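Local coordinates for hypothetical protein (Pyrococcus furiosus, PDB 1YB3) that is of unknown function and belongs to the DUF3201 family, folding as a single chain with helices packed on a seven-stranded antiparallel sheet, at residues A[20-25]-A[44-49]; A[27-32]-A[66-71]; A[81-86]-A[156-161]. One frame throughout, in Å; residues are numbered along the deposited sequence. Where two conformers were deposited one is given.

Contact 1. Residues A[20-25]-A[44-49]; sequences RIWGDI and VSEVFN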
loop_
_atom_site.group_PDB
_atom_site.type_symbol
_atom_site.label_atom_id
_atom_site.label_comp_id
_atom_site.label_asym_id
_atom_site.label_seq_id
_atom_site.Cartn_x
_atom_site.Cartn_y
_atom_site.Cartn_z
ATOM N N ARG A 20 12.748 14.615 4.123
ATOM C CA ARG A 20 11.334 14.405 4.490
ATOM C C ARG A 20 10.899 12.957 4.288
ATOM O O ARG A 20 10.285 12.371 5.182
ATOM C CB ARG A 20 10.419 15.368 3.712
ATOM C CG ARG A 20 8.918 15.179 3.992
ATOM C CD ARG A 20 8.052 16.305 3.409
ATOM N NE ARG A 20 7.952 16.263 1.949
ATOM C CZ ARG A 20 6.986 16.848 1.235
ATOM N NH1 ARG A 20 6.001 17.507 1.841
ATOM N NH2 ARG A 20 6.993 16.764 -0.093
ATOM N N ILE A 21 11.219 12.378 3.131
ATOM C CA ILE A 21 10.870 10.973 2.828
ATOM C C ILE A 21 11.447 10.024 3.891
ATOM O O ILE A 21 10.712 9.234 4.520
ATOM C CB ILE A 21 11.344 10.561 1.391
ATOM C CG1 ILE A 21 10.550 11.295 0.306
ATOM C CG2 ILE A 21 11.318 9.023 1.184
ATOM C CD1 ILE A 21 11.200 11.207 -1.080
ATOM N N TRP A 22 12.761 10.109 4.118
ATOM C CA TRP A 22 13.385 9.207 5.069
ATOM C C TRP A 22 13.047 9.533 6.529
ATOM O O TRP A 22 12.711 8.623 7.295
ATOM C CB TRP A 22 14.906 9.070 4.814
ATOM C CG TRP A 22 15.210 7.992 3.814
ATOM C CD1 TRP A 22 15.518 6.687 4.089
ATOM C CD2 TRP A 22 15.224 8.109 2.385
ATOM N NE1 TRP A 22 15.713 5.995 2.933
ATOM C CE2 TRP A 22 15.543 6.835 1.868
ATOM C CE3 TRP A 22 14.996 9.160 1.494
ATOM C CZ2 TRP A 22 15.652 6.583 0.490
ATOM C CZ3 TRP A 22 15.098 8.911 0.121
ATOM C CH2 TRP A 22 15.424 7.629 -0.364
ATOM N N GLY A 23 13.074 10.820 6.901
ATOM C CA GLY A 23 12.754 11.257 8.270
ATOM C C GLY A 23 11.336 10.867 8.667
ATOM O O GLY A 23 11.108 10.367 9.771
ATOM N N ASP A 24 10.398 11.054 7.745
ATOM C CA ASP A 24 8.998 10.711 8.005
ATOM C C ASP A 24 8.795 9.211 8.253
ATOM O O ASP A 24 7.949 8.841 9.085
ATOM C CB ASP A 24 8.082 11.173 6.863
ATOM C CG ASP A 24 7.791 12.678 6.893
ATOM O OD1 ASP A 24 8.394 13.416 7.708
ATOM O OD2 ASP A 24 6.944 13.115 6.082
ATOM N N ILE A 25 9.500 8.352 7.514
ATOM C CA ILE A 25 9.340 6.902 7.718
ATOM C C ILE A 25 10.028 6.395 8.989
ATOM O O ILE A 25 9.493 5.521 9.699
ATOM C CB ILE A 25 9.710 6.063 6.466
ATOM C CG1 ILE A 25 8.668 6.284 5.372
ATOM C CG2 ILE A 25 9.784 4.562 6.777
ATOM C CD1 ILE A 25 7.245 5.824 5.756
ATOM N N VAL A 44 12.855 -0.323 9.560
ATOM C CA VAL A 44 12.899 0.261 8.227
ATOM C C VAL A 44 14.031 -0.382 7.427
ATOM O O VAL A 44 15.135 -0.573 7.953
ATOM C CB VAL A 44 13.121 1.790 8.299
ATOM C CG1 VAL A 44 13.337 2.379 6.906
ATOM C CG2 VAL A 44 11.950 2.468 9.007
ATOM N N SER A 45 13.739 -0.733 6.180
ATOM C CA SER A 45 14.763 -1.228 5.274
ATOM C C SER A 45 14.660 -0.484 3.943
ATOM O O SER A 45 13.747 0.327 3.741
ATOM C CB SER A 45 14.639 -2.739 5.102
ATOM O OG SER A 45 13.554 -3.071 4.253
ATOM N N GLU A 46 15.607 -0.735 3.042
ATOM C CA GLU A 46 15.614 -0.045 1.759
ATOM C C GLU A 46 15.142 -0.962 0.650
ATOM O O GLU A 46 15.624 -2.090 0.511
ATOM C CB GLU A 46 17.008 0.512 1.458
ATOM C CG GLU A 46 17.505 1.504 2.494
ATOM C CD GLU A 46 16.553 2.693 2.697
ATOM O OE1 GLU A 46 16.017 3.223 1.693
ATOM O OE2 GLU A 46 16.360 3.114 3.862
ATOM N N VAL A 47 14.176 -0.487 -0.119
ATOM C CA VAL A 47 13.614 -1.249 -1.206
ATOM C C VAL A 47 14.074 -0.623 -2.525
ATOM O O VAL A 47 13.821 0.546 -2.766
ATOM C CB VAL A 47 12.062 -1.229 -1.145
ATOM C CG1 VAL A 47 11.461 -1.924 -2.375
ATOM C CG2 VAL A 47 11.561 -1.874 0.176
ATOM N N PHE A 48 14.757 -1.416 -3.361
ATOM C CA PHE A 48 15.215 -0.972 -4.683
ATOM C C PHE A 48 14.355 -1.585 -5.790
ATOM O O PHE A 48 13.809 -2.679 -5.621
ATOM C CB PHE A 48 16.666 -1.424 -4.934
ATOM C CG PHE A 48 17.695 -0.802 -4.020
ATOM C CD1 PHE A 48 18.525 0.223 -4.472
ATOM C CD2 PHE A 48 17.864 -1.274 -2.719
ATOM C CE1 PHE A 48 19.494 0.791 -3.626
ATOM C CE2 PHE A 48 18.825 -0.715 -1.859
ATOM C CZ PHE A 48 19.642 0.319 -2.316
ATOM N N ASN A 49 14.260 -0.886 -6.928
ATOM C CA ASN A 49 13.675 -1.426 -8.176
ATOM C C ASN A 49 12.152 -1.593 -8.193
ATOM O O ASN A 49 11.589 -2.254 -9.075
ATOM C CB ASN A 49 14.390 -2.721 -8.600
ATOM C CG ASN A 49 15.890 -2.535 -8.737
ATOM O OD1 ASN A 49 16.368 -1.456 -9.102
ATOM N ND2 ASN A 49 16.643 -3.581 -8.434
#
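With CG of Glu46 beside its backbone N and opposite the carbonyl carbon (chi1 -60°), and a second bend at chi2 (-56°), the glutamate folds back so that its carboxylate meets the indole of Trp22. The contact joins helix 11-35 to strand 40-47, an outermost strand of the seven-stranded antiparallel sheet on which the helix packs. The indole N-H of Trp22 is shared between the two carboxylate oxygens. Its bond from NE1 to OE1 of Glu46 is 3.1 Å long, while the one from NE1 to OE2, of the same length, is weak. OE1 lies close to the indole plane but is approached on its syn side from 26° out of the carboxylate plane, and the two flat groups are inclined to each other by that same small angle. The carboxylate therefore sits at the nitrogen-bearing edge of the indole, and the forked bond would limit how far either group can turn. While this N-H edge meets Glu46, one face of the indole is lined by CG2 of Ile21 from the same helix, and Pro66 of the adjacent strand 65-71 also touches the ring.

One helical turn further on the contact becomes purely apolar. Ile25 and Val44 approach at a slant, at the point where the two backbones come nearest, with CA atoms 7.6 Å apart. Ile25 is buried, and its side chain also reaches Phe68 and Ala78 of the sheet beneath. CD1 of Ile25 leads off in another direction, leaving its CG2 methyl to meet the CG2 methyl of Val44 at 3.7 Å.

Contact 2. Residues A[27-32]-A[66-71]; sequences ELREEL and PAFAVK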
loop_
_atom_site.group_PDB
_atom_site.type_symbol
_atom_site.label_atom_id
_atom_site.label_comp_id
_atom_site.label_asym_id
_atom_site.label_seq_id
_atom_site.Cartn_x
_atom_site.Cartn_y
_atom_site.Cartn_z
ATOM N N GLU A 27 10.236 8.120 11.624
ATOM C CA GLU A 27 9.296 8.615 12.639
ATOM C C GLU A 27 8.043 7.737 12.697
ATOM O O GLU A 27 7.601 7.323 13.788
ATOM C CB GLU A 27 8.908 10.068 12.349
ATOM C CG GLU A 27 7.858 10.653 13.306
ATOM C CD GLU A 27 7.486 12.094 12.961
ATOM O OE1 GLU A 27 7.876 13.007 13.737
ATOM O OE2 GLU A 27 6.821 12.317 11.915
ATOM N N LEU A 28 7.481 7.448 11.525
ATOM C CA LEU A 28 6.234 6.678 11.446
ATOM C C LEU A 28 6.427 5.250 11.940
ATOM O O LEU A 28 5.498 4.678 12.564
ATOM C CB LEU A 28 5.681 6.676 10.021
ATOM C CG LEU A 28 4.353 5.965 9.778
ATOM C CD1 LEU A 28 3.238 6.602 10.656
ATOM C CD2 LEU A 28 4.022 6.023 8.298
ATOM N N ARG A 29 7.600 4.662 11.672
ATOM C CA ARG A 29 7.914 3.315 12.147
ATOM C C ARG A 29 7.822 3.254 13.666
ATOM O O ARG A 29 7.179 2.341 14.223
ATOM C CB ARG A 29 9.287 2.822 11.635
ATOM C CG ARG A 29 9.562 1.335 11.899
ATOM C CD ARG A 29 10.213 1.093 13.263
ATOM N NE ARG A 29 10.246 -0.335 13.594
ATOM C CZ ARG A 29 10.720 -0.843 14.727
ATOM N NH1 ARG A 29 11.266 -0.052 15.654
ATOM N NH2 ARG A 29 10.682 -2.162 14.923
ATOM N N GLU A 30 8.434 4.219 14.349
ATOM C CA GLU A 30 8.392 4.192 15.820
ATOM C C GLU A 30 6.966 4.411 16.337
ATOM O O GLU A 30 6.530 3.763 17.321
ATOM C CB GLU A 30 9.384 5.201 16.405
ATOM C CG GLU A 30 10.864 4.880 16.080
ATOM C CD GLU A 30 11.271 3.448 16.437
ATOM O OE1 GLU A 30 10.924 2.977 17.547
ATOM O OE2 GLU A 30 11.949 2.795 15.617
ATOM N N GLU A 31 6.221 5.271 15.651
ATOM C CA GLU A 31 4.839 5.568 16.032
ATOM C C GLU A 31 3.947 4.338 15.876
ATOM O O GLU A 31 3.197 3.983 16.798
ATOM C CB GLU A 31 4.276 6.749 15.237
ATOM C CG GLU A 31 4.893 8.094 15.656
ATOM C CD GLU A 31 4.637 9.218 14.676
ATOM O OE1 GLU A 31 4.106 8.966 13.570
ATOM O OE2 GLU A 31 4.986 10.372 15.017
ATOM N N LEU A 32 4.035 3.669 14.728
ATOM C CA LEU A 32 3.182 2.481 14.519
ATOM C C LEU A 32 3.633 1.280 15.360
ATOM O O LEU A 32 2.807 0.420 15.715
ATOM C CB LEU A 32 3.059 2.119 13.025
ATOM C CG LEU A 32 2.408 3.156 12.091
ATOM C CD1 LEU A 32 2.279 2.573 10.712
ATOM C CD2 LEU A 32 0.997 3.613 12.575
ATOM N N PRO A 66 12.367 3.994 1.517
ATOM C CA PRO A 66 12.226 3.321 2.829
ATOM C C PRO A 66 10.877 2.605 3.004
ATOM O O PRO A 66 9.851 3.088 2.534
ATOM C CB PRO A 66 12.385 4.468 3.831
ATOM C CG PRO A 66 11.798 5.684 3.094
ATOM C CD PRO A 66 12.111 5.450 1.605
ATOM N N ALA A 67 10.900 1.442 3.654
ATOM C CA ALA A 67 9.651 0.733 3.976
ATOM C C ALA A 67 9.896 -0.161 5.172
ATOM O O ALA A 67 11.017 -0.604 5.401
ATOM C CB ALA A 67 9.142 -0.079 2.768
ATOM N N PHE A 68 8.838 -0.458 5.925
ATOM C CA PHE A 68 8.953 -1.408 7.046
ATOM C C PHE A 68 7.770 -2.363 7.034
ATOM O O PHE A 68 6.649 -1.950 6.731
ATOM C CB PHE A 68 9.101 -0.707 8.411
ATOM C CG PHE A 68 7.980 0.238 8.765
ATOM C CD1 PHE A 68 6.881 -0.209 9.534
ATOM C CD2 PHE A 68 8.011 1.581 8.355
ATOM C CE1 PHE A 68 5.853 0.676 9.888
ATOM C CE2 PHE A 68 6.997 2.456 8.703
ATOM C CZ PHE A 68 5.890 1.990 9.466
ATOM N N ALA A 69 8.041 -3.637 7.333
ATOM C CA ALA A 69 7.004 -4.678 7.398
ATOM C C ALA A 69 6.099 -4.523 8.618
ATOM O O ALA A 69 6.553 -4.135 9.719
ATOM C CB ALA A 69 7.683 -6.056 7.461
ATOM N N VAL A 70 4.822 -4.834 8.402
ATOM C CA VAL A 70 3.823 -4.988 9.464
ATOM C C VAL A 70 3.186 -6.356 9.216
ATOM O O VAL A 70 2.484 -6.543 8.247
ATOM C CB VAL A 70 2.735 -3.892 9.424
ATOM C CG1 VAL A 70 1.733 -4.081 10.600
ATOM C CG2 VAL A 70 3.338 -2.470 9.446
ATOM N N LYS A 71 3.487 -7.322 10.075
ATOM C CA LYS A 71 3.023 -8.698 9.861
ATOM C C LYS A 71 1.571 -8.829 10.322
ATOM O O LYS A 71 1.182 -8.191 11.289
ATOM C CB LYS A 71 3.903 -9.669 10.619
ATOM C CG LYS A 71 5.382 -9.564 10.247
ATOM C CD LYS A 71 6.146 -10.742 10.817
ATOM C CE LYS A 71 7.573 -10.727 10.325
ATOM N NZ LYS A 71 8.214 -12.045 10.610
#
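Helix-on-sheet packing in this alpha+beta fold brings Arg29 and Leu32 of helix 11-35 onto Phe68 of strand 65-71. Over one face of the Phe68 ring lies the aliphatic root of Arg29. Its CG stands 3.8 Å from the ring centroid, not far off the ring normal, a CH-pi contact, while CB of Arg29 lies 3.7 Å from both CD2 and CE2 of the ring. The helix backbone comes close as well, CA of Arg29 being 3.6 Å from CZ of Phe68. Leu32 arrives differently: its CD1 sits at the ring edge, near the ring plane, 3.9 Å from CZ of Phe68. CG of Leu28 makes a longer apolar contact with the same CZ.

The segments run nearly parallel, 14° apart, with their axes 9.5 Å from each other at the closest. This is a helix lying along a strand of the antiparallel sheet, and Phe68 is the strand side chain that all three helix residues touch. Phe68 projects toward the helix with CG held between the backbone N and the carbonyl carbon (chi1 58°). An alanine at this position would take away the ring under Arg29 CG and beside Leu32 CD1, and is likely to leave a gap between helix and sheet.

Arg29 is bent at chi2 (-88°), which carries its guanidinium away from the ring, the two planes standing almost perpendicular. NE bonds to the carbonyl O of Glu42, and NH2 reaches the carbonyl O of Val41 and the carboxylate of Glu43, tying the polar end to strand 40-47. Glu30 was modelled in two conformers, in one of which its OE2 meets NH1 of Arg29, a bond that is at best partial.

Contact 3. Residues A[81-86]-A[156-161]; sequences QGFYFV and EEVKRE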
loop_
_atom_site.group_PDB
_atom_site.type_symbol
_atom_site.label_atom_id
_atom_site.label_comp_id
_atom_site.label_asym_id
_atom_site.label_seq_id
_atom_site.Cartn_x
_atom_site.Cartn_y
_atom_site.Cartn_z
ATOM N N GLN A 81 6.312 10.345 -3.943
ATOM C CA GLN A 81 4.866 10.687 -3.971
ATOM C C GLN A 81 4.264 10.881 -2.581
ATOM O O GLN A 81 3.243 11.585 -2.417
ATOM C CB GLN A 81 4.065 9.614 -4.697
ATOM C CG GLN A 81 4.148 9.661 -6.213
ATOM C CD GLN A 81 3.268 8.602 -6.881
ATOM O OE1 GLN A 81 3.111 7.493 -6.373
ATOM N NE2 GLN A 81 2.697 8.951 -8.019
ATOM N N GLY A 82 4.888 10.258 -1.588
ATOM C CA GLY A 82 4.377 10.293 -0.209
ATOM C C GLY A 82 4.285 8.920 0.432
ATOM O O GLY A 82 4.911 7.961 -0.028
ATOM N N PHE A 83 3.502 8.838 1.517
ATOM C CA PHE A 83 3.314 7.593 2.247
ATOM C C PHE A 83 2.444 6.591 1.464
ATOM O O PHE A 83 1.558 6.973 0.676
ATOM C CB PHE A 83 2.544 7.834 3.543
ATOM C CG PHE A 83 3.249 8.667 4.570
ATOM C CD1 PHE A 83 4.360 8.172 5.275
ATOM C CD2 PHE A 83 2.742 9.920 4.911
ATOM C CE1 PHE A 83 4.975 8.936 6.268
ATOM C CE2 PHE A 83 3.345 10.693 5.913
ATOM C CZ PHE A 83 4.464 10.205 6.589
ATOM N N TYR A 84 2.655 5.312 1.742
ATOM C CA TYR A 84 1.730 4.271 1.307
ATOM C C TYR A 84 1.729 3.143 2.336
ATOM O O TYR A 84 2.649 3.021 3.153
ATOM C CB TYR A 84 2.118 3.728 -0.068
ATOM C CG TYR A 84 3.397 2.920 -0.024
ATOM C CD1 TYR A 84 3.356 1.556 0.204
ATOM C CD2 TYR A 84 4.648 3.541 -0.144
ATOM C CE1 TYR A 84 4.543 0.791 0.297
ATOM C CE2 TYR A 84 5.833 2.787 -0.063
ATOM C CZ TYR A 84 5.767 1.430 0.149
ATOM O OH TYR A 84 6.928 0.684 0.242
ATOM N N PHE A 85 0.676 2.331 2.309
ATOM C CA PHE A 85 0.743 1.034 2.949
ATOM C C PHE A 85 0.103 0.029 2.018
ATOM O O PHE A 85 -0.677 0.385 1.128
ATOM C CB PHE A 85 0.091 1.034 4.349
ATOM C CG PHE A 85 -1.400 1.280 4.328
ATOM C CD1 PHE A 85 -2.281 0.211 4.224
ATOM C CD2 PHE A 85 -1.903 2.570 4.434
ATOM C CE1 PHE A 85 -3.668 0.417 4.212
ATOM C CE2 PHE A 85 -3.306 2.797 4.396
ATOM C CZ PHE A 85 -4.176 1.709 4.274
ATOM N N VAL A 86 0.484 -1.224 2.204
ATOM C CA VAL A 86 -0.036 -2.307 1.376
ATOM C C VAL A 86 -0.149 -3.559 2.222
ATOM O O VAL A 86 0.743 -3.832 3.032
ATOM C CB VAL A 86 0.874 -2.549 0.118
ATOM C CG1 VAL A 86 2.320 -2.752 0.511
ATOM C CG2 VAL A 86 0.341 -3.711 -0.757
ATOM N N GLU A 156 -1.471 12.320 9.586
ATOM C CA GLU A 156 -2.772 11.990 10.187
ATOM C C GLU A 156 -3.488 10.920 9.381
ATOM O O GLU A 156 -4.088 10.006 9.952
ATOM C CB GLU A 156 -3.654 13.251 10.282
ATOM C CG GLU A 156 -4.978 13.069 11.087
ATOM C CD GLU A 156 -6.190 12.563 10.231
ATOM O OE1 GLU A 156 -6.080 12.519 8.985
ATOM O OE2 GLU A 156 -7.267 12.217 10.812
ATOM N N GLU A 157 -3.421 11.047 8.047
ATOM C CA GLU A 157 -4.113 10.115 7.159
ATOM C C GLU A 157 -3.462 8.750 7.135
ATOM O O GLU A 157 -4.148 7.744 7.058
ATOM C CB GLU A 157 -4.275 10.692 5.738
ATOM C CG GLU A 157 -5.507 11.599 5.626
ATOM C CD GLU A 157 -5.642 12.280 4.278
ATOM O OE1 GLU A 157 -4.940 11.864 3.320
ATOM O OE2 GLU A 157 -6.452 13.231 4.170
ATOM N N VAL A 158 -2.131 8.673 7.200
ATOM C CA VAL A 158 -1.566 7.314 7.236
ATOM C C VAL A 158 -2.039 6.533 8.451
ATOM O O VAL A 158 -2.448 5.364 8.331
ATOM C CB VAL A 158 -0.033 7.282 7.082
ATOM C CG1 VAL A 158 0.445 5.831 6.810
ATOM C CG2 VAL A 158 0.337 8.107 5.948
ATOM N N LYS A 159 -2.033 7.191 9.616
ATOM C CA LYS A 159 -2.516 6.569 10.840
ATOM C C LYS A 159 -4.001 6.203 10.729
ATOM O O LYS A 159 -4.390 5.083 11.027
ATOM C CB LYS A 159 -2.289 7.472 12.060
ATOM C CG LYS A 159 -0.854 7.571 12.537
ATOM C CD LYS A 159 -0.787 8.430 13.832
ATOM C CE LYS A 159 0.640 8.572 14.334
ATOM N NZ LYS A 159 0.741 9.510 15.495
ATOM N N ARG A 160 -4.827 7.145 10.269
ATOM C CA ARG A 160 -6.268 6.873 10.193
ATOM C C ARG A 160 -6.646 5.817 9.159
ATOM O O ARG A 160 -7.506 4.969 9.408
ATOM C CB ARG A 160 -7.060 8.166 9.997
ATOM C CG ARG A 160 -8.589 7.930 9.966
ATOM C CD ARG A 160 -9.380 9.238 10.205
ATOM N NE ARG A 160 -8.848 10.310 9.363
ATOM C CZ ARG A 160 -9.151 10.476 8.081
ATOM N NH1 ARG A 160 -10.033 9.681 7.488
ATOM N NH2 ARG A 160 -8.572 11.447 7.391
ATOM N N GLU A 161 -6.000 5.859 7.991
ATOM C CA GLU A 161 -6.329 4.901 6.941
ATOM C C GLU A 161 -5.856 3.480 7.246
ATOM O O GLU A 161 -6.552 2.525 6.911
ATOM C CB GLU A 161 -5.838 5.395 5.571
ATOM C CG GLU A 161 -6.430 6.742 5.116
ATOM C CD GLU A 161 -7.959 6.803 5.164
ATOM O OE1 GLU A 161 -8.613 5.749 5.179
ATOM O OE2 GLU A 161 -8.475 7.933 5.166
#
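A carbonyl oxygen of the helix, that of Glu161, comes up to an aromatic ring here: it lies 3.6 Å from CZ of Phe85, while CE2 of the same ring is 3.8 Å from CB of Glu161. The ring thus meets backbone and CB, and the acid group is taken elsewhere. A bend at chi2 (-52°) in Glu161 turns its carboxylate away from the ring, toward Arg160 and Arg164, although the planes of ring and carboxylate are only 6° apart.

These residues join strand 82-90, in the middle of the seven-stranded antiparallel sheet, to helix 155-171, which packs on the same face as helix 11-35. Phe83 and Phe85, two apart on the strand, both point toward the helix, whereas Tyr84 between them points away and hydrogen-bonds through its OH to NE2 of His65. Phe83 packs against Val158 of the helix, the two side chains crossing at about a right angle where the backbones are nearest, with CA atoms 7.0 Å apart. CG2 of Val158 is modelled closer to the ring than carbons can sit, so the exact fit is doubtful. Leu28 of helix 11-35 touches both Phe83 and Val158, so the ring lies where two helices meet the sheet.

Away from the rings, Glu156, Arg160 and Glu161 form a salt-bridge network. Arg160 grips Glu156 side-on, NE giving a bond to OE2 of 2.9 Å and NH2 one to OE1 of 3.1 Å, both near the guanidinium plane. Its NH1 pairs with OE2 of Glu161 through charge only, no N-H pointing at the oxygen, and OE1 of Glu161 forms a salt bridge with Arg164. Val158, with CB and the carbonyl of Glu161, thus faces the strand, while the glutamate charge directed away from Phe85 is probably balanced by these two arginines.

How the contacts relate
The three contacts share one sheet, whose strands 40-47 and 65-71, neighbours in it, meet helix 11-35 in contacts 1 and 2, with centres about 10 Å apart. Ser45 N lies 2.8 Å from Ala67 O, a probable hydrogen bond joining those strands, and CD of Pro66 in contact 2 packs 3.7 Å from CG2 of Ile21 in contact 1. Contact 3 brings in helix 155-171, its centre about 14 Å from that of contact 1 and 11 Å from that of contact 2. Phe83 links all three: its CD1 is 3.8 Å from CD1 of Ile25, and its CE1 is 3.7 Å from CD2 of Leu28.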